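Local coordinates for protein NleG5-1 effector (PDB 5VGC) that probably acts as a ubiquitin-protein ligase of the NleG effector family, with a RING-like domain, and binds calcium ions, at residues I78-I81 / E82-N86; A126-V129 / E130-Q133. The protein carries 1 engineered substitution. One frame throughout, in Å; residues are numbered along the deposited sequence.

Interaction 1 (I78-I81 / E82-N86); sequences IEHI and ERTLN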
ATOM      1  N   ILE A  78      -5.534 -29.220 -12.388  1.00 46.36           N
ATOM      2  CA  ILE A  78      -5.562 -28.406 -11.154  1.00 39.02           C
ATOM      3  C   ILE A  78      -5.679 -26.929 -11.502  1.00 33.02           C
ATOM      4  O   ILE A  78      -6.491 -26.218 -10.901  1.00 27.75           O
ATOM      5  CB  ILE A  78      -4.341 -28.623 -10.223  1.00 46.26           C
ATOM      6  CG1 ILE A  78      -4.371 -30.036  -9.640  1.00 56.83           C
ATOM      7  CG2 ILE A  78      -4.352 -27.595  -9.069  1.00 43.35           C
ATOM      8  CD1 ILE A  78      -3.203 -30.396  -8.751  1.00 59.42           C
ATOM      9  N   GLU A  79      -4.871 -26.464 -12.459  1.00 30.45           N
ATOM     10  CA  GLU A  79      -4.997 -25.074 -12.912  1.00 25.82           C
ATOM     11  C   GLU A  79      -6.425 -24.755 -13.332  1.00 21.96           C
ATOM     12  O   GLU A  79      -7.000 -23.748 -12.885  1.00 18.85           O
ATOM     13  CB  GLU A  79      -4.017 -24.754 -14.038  1.00 31.05           C
ATOM     14  CG  GLU A  79      -2.755 -24.082 -13.524  1.00 34.56           C
ATOM     15  CD  GLU A  79      -1.834 -23.671 -14.634  1.00 36.36           C
ATOM     16  OE1 GLU A  79      -0.596 -23.693 -14.426  1.00 42.20           O
ATOM     17  OE2 GLU A  79      -2.356 -23.333 -15.716  1.00 40.71           O
ATOM     18  N   HIS A  80      -6.994 -25.623 -14.177  1.00 27.57           N
ATOM     19  CA  HIS A  80      -8.396 -25.458 -14.588  1.00 24.35           C
ATOM     20  C   HIS A  80      -9.371 -25.446 -13.407  1.00 23.53           C
ATOM     21  O   HIS A  80     -10.211 -24.554 -13.293  1.00 26.29           O
ATOM     22  CB  HIS A  80      -8.848 -26.536 -15.566  1.00 27.86           C
ATOM     23  CG  HIS A  80     -10.187 -26.240 -16.181  1.00 31.00           C
ATOM     24  ND1 HIS A  80     -11.368 -26.718 -15.665  1.00 28.68           N
ATOM     25  CD2 HIS A  80     -10.527 -25.491 -17.260  1.00 36.86           C
ATOM     26  CE1 HIS A  80     -12.376 -26.291 -16.407  1.00 29.89           C
ATOM     27  NE2 HIS A  80     -11.891 -25.548 -17.382  1.00 31.79           N
ATOM     28  N   ILE A  81      -9.261 -26.426 -12.530  1.00 24.05           N
ATOM     29  CA  ILE A  81     -10.176 -26.479 -11.393  1.00 34.43           C
ATOM     30  C   ILE A  81     -10.064 -25.198 -10.572  1.00 32.65           C
ATOM     31  O   ILE A  81     -11.081 -24.594 -10.198  1.00 39.62           O
ATOM     32  CB  ILE A  81      -9.930 -27.719 -10.502  1.00 42.95           C
ATOM     33  CG1 ILE A  81     -10.334 -28.988 -11.245  1.00 45.50           C
ATOM     34  CG2 ILE A  81     -10.731 -27.621  -9.204  1.00 50.39           C
ATOM     35  CD1 ILE A  81      -9.664 -30.228 -10.700  1.00 61.53           C
ATOM     36  N   GLU A  82      -8.824 -24.796 -10.302  1.00 38.34           N
ATOM     37  CA  GLU A  82      -8.541 -23.561  -9.577  1.00 40.21           C
ATOM     38  C   GLU A  82      -9.185 -22.369 -10.270  1.00 27.67           C
ATOM     39  O   GLU A  82      -9.887 -21.593  -9.622  1.00 34.77           O
ATOM     40  CB  GLU A  82      -7.031 -23.338  -9.416  1.00 41.14           C
ATOM     41  CG  GLU A  82      -6.420 -24.185  -8.323  1.00 59.07           C
ATOM     42  CD  GLU A  82      -4.915 -24.009  -8.196  1.00 57.43           C
ATOM     43  OE1 GLU A  82      -4.294 -23.370  -9.089  1.00 41.61           O
ATOM     44  OE2 GLU A  82      -4.365 -24.502  -7.186  1.00 52.88           O
ATOM     45  N   ARG A  83      -8.956 -22.224 -11.572  1.00 19.17           N
ATOM     46  CA  ARG A  83      -9.568 -21.107 -12.282  1.00 23.00           C
ATOM     47  C   ARG A  83     -11.104 -21.163 -12.227  1.00 32.63           C
ATOM     48  O   ARG A  83     -11.759 -20.140 -12.065  1.00 33.10           O
ATOM     49  CB  ARG A  83      -9.095 -21.039 -13.737  1.00 26.49           C
ATOM     50  CG  ARG A  83      -7.683 -20.530 -13.900  1.00 21.02           C
ATOM     51  CD  ARG A  83      -7.427 -20.050 -15.312  1.00 20.48           C
ATOM     52  NE  ARG A  83      -5.991 -19.853 -15.459  1.00 26.33           N
ATOM     53  CZ  ARG A  83      -5.330 -18.734 -15.145  1.00 19.43           C
ATOM     54  NH1 ARG A  83      -5.941 -17.656 -14.646  1.00 17.90           N
ATOM     55  NH2 ARG A  83      -4.029 -18.692 -15.310  1.00 16.31           N
ATOM     56  N   THR A  84     -11.670 -22.358 -12.352  1.00 29.68           N
ATOM     57  CA  THR A  84     -13.119 -22.502 -12.354  1.00 37.72           C
ATOM     58  C   THR A  84     -13.695 -22.148 -10.984  1.00 34.37           C
ATOM     59  O   THR A  84     -14.691 -21.437 -10.905  1.00 33.50           O
ATOM     60  CB  THR A  84     -13.553 -23.917 -12.803  1.00 37.62           C
ATOM     61  OG1 THR A  84     -12.894 -24.248 -14.036  1.00 32.74           O
ATOM     62  CG2 THR A  84     -15.050 -23.981 -13.009  1.00 37.73           C
ATOM     63  N   LEU A  85     -13.055 -22.629  -9.922  1.00 34.59           N
ATOM     64  CA  LEU A  85     -13.451 -22.267  -8.546  1.00 42.36           C
ATOM     65  C   LEU A  85     -13.204 -20.800  -8.115  1.00 39.93           C
ATOM     66  O   LEU A  85     -14.069 -20.189  -7.492  1.00 42.80           O
ATOM     67  CB  LEU A  85     -12.753 -23.189  -7.533  1.00 44.68           C
ATOM     68  CG  LEU A  85     -13.164 -24.653  -7.573  1.00 50.25           C
ATOM     69  CD1 LEU A  85     -12.203 -25.492  -6.742  1.00 46.04           C
ATOM     70  CD2 LEU A  85     -14.588 -24.795  -7.063  1.00 47.08           C
ATOM     71  N   ASN A  86     -12.037 -20.246  -8.432  1.00 38.20           N
ATOM     72  CA  ASN A  86     -11.600 -18.979  -7.824  1.00 32.40           C
ATOM     73  C   ASN A  86     -12.256 -17.720  -8.393  1.00 31.84           C
ATOM     74  O   ASN A  86     -12.703 -17.701  -9.545  1.00 32.97           O
ATOM     75  CB  ASN A  86     -10.073 -18.852  -7.943  1.00 36.02           C
ATOM     76  CG  ASN A  86      -9.331 -19.849  -7.059  1.00 34.80           C
ATOM     77  OD1 ASN A  86      -9.885 -20.396  -6.102  1.00 26.73           O
ATOM     78  ND2 ASN A  86      -8.068 -20.082  -7.374  1.00 20.80           N
TER
HETATM   79  O   HOH W   1      -4.311 -21.988 -16.881  1.00 19.71           O

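Interaction 2 (A126-V129 / E130-Q133); sequences AFNV and EHAQ. With CA (calcium ion), chain F; CA (calcium ion), chain G.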
ATOM      1  N   ALA A 126      29.874   6.069  12.622  1.00 17.92           N
ATOM      2  CA  ALA A 126      30.343   5.131  13.654  1.00 16.22           C
ATOM      3  C   ALA A 126      31.664   5.520  14.277  1.00 17.25           C
ATOM      4  O   ALA A 126      32.572   5.958  13.556  1.00 19.82           O
ATOM      5  CB  ALA A 126      30.451   3.730  13.084  1.00 16.52           C
ATOM      6  N   PHE A 127      31.775   5.366  15.606  1.00 15.87           N
ATOM      7  CA  PHE A 127      33.027   5.695  16.333  1.00 17.13           C
ATOM      8  C   PHE A 127      33.419   4.598  17.344  1.00 15.96           C
ATOM      9  O   PHE A 127      32.558   3.867  17.868  1.00 14.18           O
ATOM     10  CB  PHE A 127      32.909   7.059  17.020  1.00 18.26           C
ATOM     11  CG  PHE A 127      31.845   7.118  18.087  1.00 17.91           C
ATOM     12  CD1 PHE A 127      32.148   6.825  19.413  1.00 18.51           C
ATOM     13  CD2 PHE A 127      30.532   7.468  17.770  1.00 18.26           C
ATOM     14  CE1 PHE A 127      31.166   6.868  20.405  1.00 18.93           C
ATOM     15  CE2 PHE A 127      29.549   7.518  18.753  1.00 17.54           C
ATOM     16  CZ  PHE A 127      29.867   7.218  20.075  1.00 17.65           C
ATOM     17  N   ASN A 128      34.724   4.501  17.601  1.00 17.59           N
ATOM     18  CA  ASN A 128      35.293   3.665  18.662  1.00 17.30           C
ATOM     19  C   ASN A 128      34.827   4.220  20.019  1.00 16.46           C
ATOM     20  O   ASN A 128      35.256   5.313  20.437  1.00 18.05           O
ATOM     21  CB  ASN A 128      36.832   3.710  18.518  1.00 20.07           C
ATOM     22  CG  ASN A 128      37.581   2.888  19.564  1.00 20.47           C
ATOM     23  OD1 ASN A 128      37.237   2.824  20.742  1.00 19.33           O
ATOM     24  ND2 ASN A 128      38.634   2.270  19.122  1.00 22.76           N
ATOM     25  N   VAL A 129      33.968   3.459  20.697  1.00 14.85           N
ATOM     26  CA  VAL A 129      33.387   3.952  21.951  1.00 14.77           C
ATOM     27  C   VAL A 129      34.463   4.240  22.989  1.00 16.55           C
ATOM     28  O   VAL A 129      34.492   5.356  23.573  1.00 18.12           O
ATOM     29  CB  VAL A 129      32.320   2.998  22.518  1.00 13.66           C
ATOM     30  CG1 VAL A 129      31.682   3.566  23.792  1.00 14.49           C
ATOM     31  CG2 VAL A 129      31.262   2.733  21.445  1.00 12.48           C
ATOM     32  N   GLU A 130      35.351   3.275  23.220  1.00 16.98           N
ATOM     33  CA  GLU A 130      36.327   3.432  24.301  1.00 18.92           C
ATOM     34  C   GLU A 130      37.312   4.569  24.001  1.00 21.19           C
ATOM     35  O   GLU A 130      37.629   5.331  24.898  1.00 23.23           O
ATOM     36  CB  GLU A 130      36.899   2.119  24.882  1.00 19.42           C
ATOM     37  CG  GLU A 130      37.662   1.216  23.970  1.00 19.93           C
ATOM     38  CD  GLU A 130      37.567  -0.277  24.305  1.00 20.31           C
ATOM     39  OE1 GLU A 130      36.611  -0.759  24.944  1.00 19.62           O
ATOM     40  OE2 GLU A 130      38.488  -1.015  23.893  1.00 22.10           O
ATOM     41  N   HIS A 131      37.718   4.744  22.751  1.00 21.95           N
ATOM     42  CA  HIS A 131      38.453   5.974  22.380  1.00 26.64           C
ATOM     43  C   HIS A 131      37.651   7.282  22.534  1.00 28.10           C
ATOM     44  O   HIS A 131      38.282   8.342  22.624  1.00 33.08           O
ATOM     45  CB  HIS A 131      39.086   5.894  20.988  1.00 28.94           C
ATOM     46  CG  HIS A 131      40.336   5.061  20.935  1.00 37.38           C
ATOM     47  ND1 HIS A 131      40.729   4.400  19.793  1.00 48.43           N
ATOM     48  CD2 HIS A 131      41.268   4.766  21.878  1.00 40.40           C
ATOM     49  CE1 HIS A 131      41.851   3.741  20.028  1.00 45.83           C
ATOM     50  NE2 HIS A 131      42.198   3.946  21.288  1.00 42.29           N
ATOM     51  N   ALA A 132      36.306   7.248  22.560  1.00 25.59           N
ATOM     52  CA  ALA A 132      35.541   8.509  22.565  1.00 27.01           C
ATOM     53  C   ALA A 132      35.527   9.155  23.941  1.00 31.78           C
ATOM     54  O   ALA A 132      35.265  10.366  24.075  1.00 33.36           O
ATOM     55  CB  ALA A 132      34.124   8.295  22.076  1.00 25.50           C
ATOM     56  N   GLN A 133      35.806   8.342  24.959  1.00 35.79           N
ATOM     57  CA  GLN A 133      35.976   8.814  26.328  1.00 36.88           C
ATOM     58  C   GLN A 133      34.725   9.594  26.724  1.00 39.00           C
ATOM     59  O   GLN A 133      34.766  10.773  27.053  1.00 45.55           O
ATOM     60  CB  GLN A 133      37.279   9.598  26.472  1.00 43.62           C
ATOM     61  CG  GLN A 133      38.515   8.701  26.559  1.00 52.60           C
ATOM     62  CD  GLN A 133      39.814   9.475  26.754  1.00 65.36           C
ATOM     63  OE1 GLN A 133      40.360   9.529  27.858  1.00 75.08           O
ATOM     64  NE2 GLN A 133      40.316  10.079  25.675  1.00 81.28           N
TER
HETATM   65 CA    CA F 304      38.886  -3.076  23.399  1.00 17.82          CA
HETATM   66 CA    CA G 305      35.151  -2.555  25.731  0.50  8.43          CA
HETATM   67  O   HOH W   2      37.124  -2.700  21.500  1.00 12.14           O
HETATM   68  O   HOH W   3      40.164  -1.624  22.087  1.00 20.76           O

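Interaction 1 (I78-I81 / E82-N86)
Thr84 lays its hydroxyl over one face of the His80 ring, one helical turn earlier, with OG1 about 3.1 Å above the ring plane and displaced toward the rim near CE1. With chi1 at -51°, OG1 sits beside its own backbone N, and both reach back to the same acceptor: His80 O takes Thr84 N at 2.8 Å, nearly along the C=O axis, and Thr84 OG1, also at 2.8 Å, from 45° above the carbonyl plane. This carbonyl is thus gripped twice by one residue. One residue further on, Ile81 and Leu85 run alongside each other in the same direction, CG2 of the former 3.6 Å from CD1 of the latter. On the outer side, a water bridges Glu79 and Arg83: it donates to Glu79 OE2 at 2.6 Å and accepts from Arg83 NE in the guanidinium plane. The extended Glu82 chain crosses Ile78, its carboxylate reaching CG2. That carboxylate is taken up by Gly59 N and Ser92, while Arg83 NH1 makes a salt bridge to Glu94 and a hydrogen bond to Ser89 O. The turns close helix 68-85, which rests through Ile78 and Leu85 on strand 44-50 and through Thr84 and Leu85 on helix 22-34.

Interaction 2 (A126-V129 / E130-Q133)
Asn128 holds CG anti to its backbone N (chi1 180°), which swings its carboxamide forward over the first turn of helix 129-132, against His131. OD1 of Asn128 accepts from His131 N at 2.8 Å in a nearly straight bond. The donor nevertheless stands 52° out of the plane of the amide carbonyl. Past this bond the amide and the imidazole cross with their planes 29° apart, and Asn128 ND2 comes within 3.1 Å of His131 ND1, at an angle too poor for a hydrogen bond. Further along the turn, Ala132 CB lies 3.6 Å from Phe127 CD1, while Ala132 N is bonded to Val129 O. Glu130 turns outward: its CG is wedged between backbone N and carbonyl carbon, with a bend at chi2, and its carboxylate bridges two calcium ions. OE2 binds one at 2.2 Å, with two waters on the same ion, and OE1 binds the other at 2.4 Å, where Glu151 also contributes. Each oxygen thus serves a different metal, and the calcium charge probably keeps this carboxylate ionised. Strand 127-128 runs antiparallel to strand 152-157, Phe127 bonding to Gly153 through the backbone and meeting the ring of Phe155. The arrangement is an asparagine N-cap on a short, weakly bonded helix that follows strand 127-128, placed beside a surface calcium site within the RING-related NleG region.

Interaction 1 and interaction 2 lie on opposite sides of the centre of this elongated chain, their centres about 62 Å apart and their nearest atoms about 49 Å apart, and interaction 1 comes well before interaction 2 in the sequence. Residues 78-86 finish a helix packed on the three-stranded antiparallel sheet, far from the calcium-binding residues. Residues 126-133 instead lie at the surface of the region assigned to the NleG family, where calcium is bound. Locally they treat opposite ends of helices: interaction 1 lies at the C-terminal end of helix 68-85, whereas interaction 2 caps the start of helix 129-132.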